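Local coordinates for protein KP700603 (Klebsiella pneumoniae 700603, PDB 5KVK) that is of unknown function but belongs to the competence-damaged protein (CinA) superfamily, at residues N11-T16 / C46-T51. Residues are numbered along the deposited sequence; the frame is centred on the assembly and turned at random. Where two conformers were deposited one is given.
Sequences NTHELT and CAQADT
Gln-48 NE2, close to His-13 at the start of helix 12-26, is gripped by two groups. Gln-48 NE2 donates to a water oxygen at 3.1 Å and is also hydrogen-bonded to Thr-17 OG1 of the same helix. The same water oxygen lies 2.7 Å from His-13 ND1, in the plane of the imidazole at its edge. It therefore bridges the ring and the amide, whose planes are turned 53° apart. His-13 reaches this spot because CG is anti to its backbone N (chi1 -176°), which swings the ring out beside its own carbonyl. His-13 CE1 also comes to 3.7 Å from Ala-47 O. Gln-48 is bent at chi2 (-73°), and this folds its amide against the helix. Its aliphatic part packs on Thr-16, with Gln-48 CG 3.7 Å from Thr-16 CG2. The amide carbon CD touches the same methyl.

Thr-16 turns this methyl to the loop and its hydroxyl back into the helix. Thr-16 OG1 donates to Thr-12 O at 2.8 Å, and Thr-16 N donates to the same oxygen from the opposite face of its plane. The bond from OG1 helps fix chi1 of Thr-16, and so the place of CG2. Before it, Asn-11 is the N-cap: Asn-11 OD1 accepts from Glu-14 N at 2.9 Å.

The contact joins the start of helix 12-26 to the loop that leads from helix 40-46 to strand 55-61, an edge strand of the mixed sheet within the chain. Gln-48 also packs on Ala-20 and Phe-54, while Thr-16 rests on Ala-44, Leu-45 and Met-159. Helices 40-46 and 147-165 both touch the start of helix 12-26.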
loop_
_atom_site.group_PDB
_atom_site.type_symbol
_atom_site.label_atom_id
_atom_site.label_comp_id
_atom_site.label_asym_id
_atom_site.label_seq_id
_atom_site.Cartn_x
_atom_site.Cartn_y
_atom_site.Cartn_z
ATOM N N ASN A 11 11.770 17.635 1.010
ATOM C CA ASN A 11 10.515 17.397 0.318
ATOM C C ASN A 11 10.514 15.994 -0.284
ATOM O O ASN A 11 11.360 15.674 -1.129
ATOM C CB ASN A 11 10.273 18.439 -0.767
ATOM C CG ASN A 11 8.927 18.254 -1.444
ATOM O OD1 ASN A 11 8.851 17.744 -2.567
ATOM N ND2 ASN A 11 7.854 18.658 -0.760
ATOM N N THR A 12 9.529 15.178 0.128
ATOM C CA THR A 12 9.488 13.778 -0.308
ATOM C C THR A 12 9.280 13.648 -1.801
ATOM O O THR A 12 9.878 12.790 -2.436
ATOM C CB THR A 12 8.366 13.005 0.395
ATOM O OG1 THR A 12 8.538 13.146 1.802
ATOM C CG2 THR A 12 8.375 11.507 0.003
ATOM N N HIS A 13 8.398 14.463 -2.377
ATOM C CA HIS A 13 8.168 14.340 -3.812
ATOM C C HIS A 13 9.439 14.673 -4.607
ATOM O O HIS A 13 9.726 14.030 -5.617
ATOM C CB HIS A 13 6.996 15.249 -4.209
ATOM C CG HIS A 13 6.580 15.158 -5.648
ATOM N ND1 HIS A 13 6.311 13.967 -6.288
ATOM C CD2 HIS A 13 6.315 16.132 -6.551
ATOM C CE1 HIS A 13 5.957 14.207 -7.539
ATOM N NE2 HIS A 13 5.955 15.511 -7.724
ATOM N N GLU A 14 10.191 15.702 -4.191
ATOM C CA GLU A 14 11.417 16.054 -4.920
ATOM C C GLU A 14 12.495 14.965 -4.797
ATOM O O GLU A 14 13.058 14.509 -5.810
ATOM C CB GLU A 14 11.923 17.411 -4.433
ATOM C CG GLU A 14 13.161 17.912 -5.162
ATOM C CD GLU A 14 13.648 19.231 -4.574
ATOM O OE1 GLU A 14 13.085 19.673 -3.547
ATOM O OE2 GLU A 14 14.597 19.775 -5.148
ATOM N N LEU A 15 12.774 14.510 -3.572
ATOM C CA LEU A 15 13.679 13.368 -3.356
ATOM C C LEU A 15 13.280 12.154 -4.188
ATOM O O LEU A 15 14.134 11.481 -4.807
ATOM C CB LEU A 15 13.665 13.003 -1.868
ATOM C CG LEU A 15 14.350 11.684 -1.526
ATOM C CD1 LEU A 15 15.804 11.991 -1.760
ATOM C CD2 LEU A 15 14.113 11.282 -0.086
ATOM N N THR A 16 11.984 11.811 -4.167
ATOM C CA THR A 16 11.564 10.617 -4.888
ATOM C C THR A 16 11.761 10.794 -6.382
ATOM O O THR A 16 12.067 9.829 -7.086
ATOM C CB THR A 16 10.103 10.304 -4.585
ATOM O OG1 THR A 16 9.983 10.139 -3.160
ATOM C CG2 THR A 16 9.667 9.013 -5.264
ATOM N N CYS A 46 3.892 6.128 -6.404
ATOM C CA CYS A 46 2.833 6.257 -7.400
ATOM C C CYS A 46 2.548 7.691 -7.754
ATOM O O CYS A 46 1.911 7.921 -8.792
ATOM C CB CYS A 46 1.538 5.565 -6.911
ATOM S SG CYS A 46 1.768 3.740 -6.674
ATOM N N ALA A 47 2.951 8.649 -6.918
ATOM C CA ALA A 47 2.721 10.055 -7.183
ATOM C C ALA A 47 3.697 10.599 -8.226
ATOM O O ALA A 47 3.502 11.732 -8.715
ATOM C CB ALA A 47 2.847 10.920 -5.910
ATOM N N GLN A 48 4.694 9.798 -8.602
ATOM C CA GLN A 48 5.699 10.145 -9.601
ATOM C C GLN A 48 5.116 10.125 -11.002
ATOM O O GLN A 48 4.127 9.445 -11.286
ATOM C CB GLN A 48 6.867 9.173 -9.539
ATOM C CG GLN A 48 7.736 9.410 -8.371
ATOM C CD GLN A 48 8.516 10.656 -8.595
ATOM O OE1 GLN A 48 9.221 10.755 -9.588
ATOM N NE2 GLN A 48 8.399 11.610 -7.703
ATOM N N ALA A 49 5.741 10.920 -11.893
ATOM C CA ALA A 49 5.200 11.086 -13.231
ATOM C C ALA A 49 5.234 9.798 -14.042
ATOM O O ALA A 49 4.343 9.577 -14.884
ATOM C CB ALA A 49 5.963 12.191 -13.979
ATOM N N ASP A 50 6.237 8.956 -13.845
ATOM C CA ASP A 50 6.412 7.756 -14.669
ATOM C C ASP A 50 6.590 6.518 -13.801
ATOM O O ASP A 50 7.503 5.703 -14.011
ATOM C CB ASP A 50 7.586 7.886 -15.615
ATOM C CG ASP A 50 8.666 8.769 -15.073
ATOM O OD1 ASP A 50 8.963 8.648 -13.867
ATOM O OD2 ASP A 50 9.171 9.616 -15.856
ATOM N N THR A 51 5.691 6.345 -12.861
ATOM C CA THR A 51 5.765 5.214 -11.944
ATOM C C THR A 51 5.983 3.880 -12.631
ATOM O O THR A 51 6.794 3.063 -12.168
ATOM C CB THR A 51 4.459 5.151 -11.154
ATOM O OG1 THR A 51 4.304 6.400 -10.475
ATOM C CG2 THR A 51 4.462 4.017 -10.136
HETATM O O HOH W 1 6.634 11.492 -5.191
#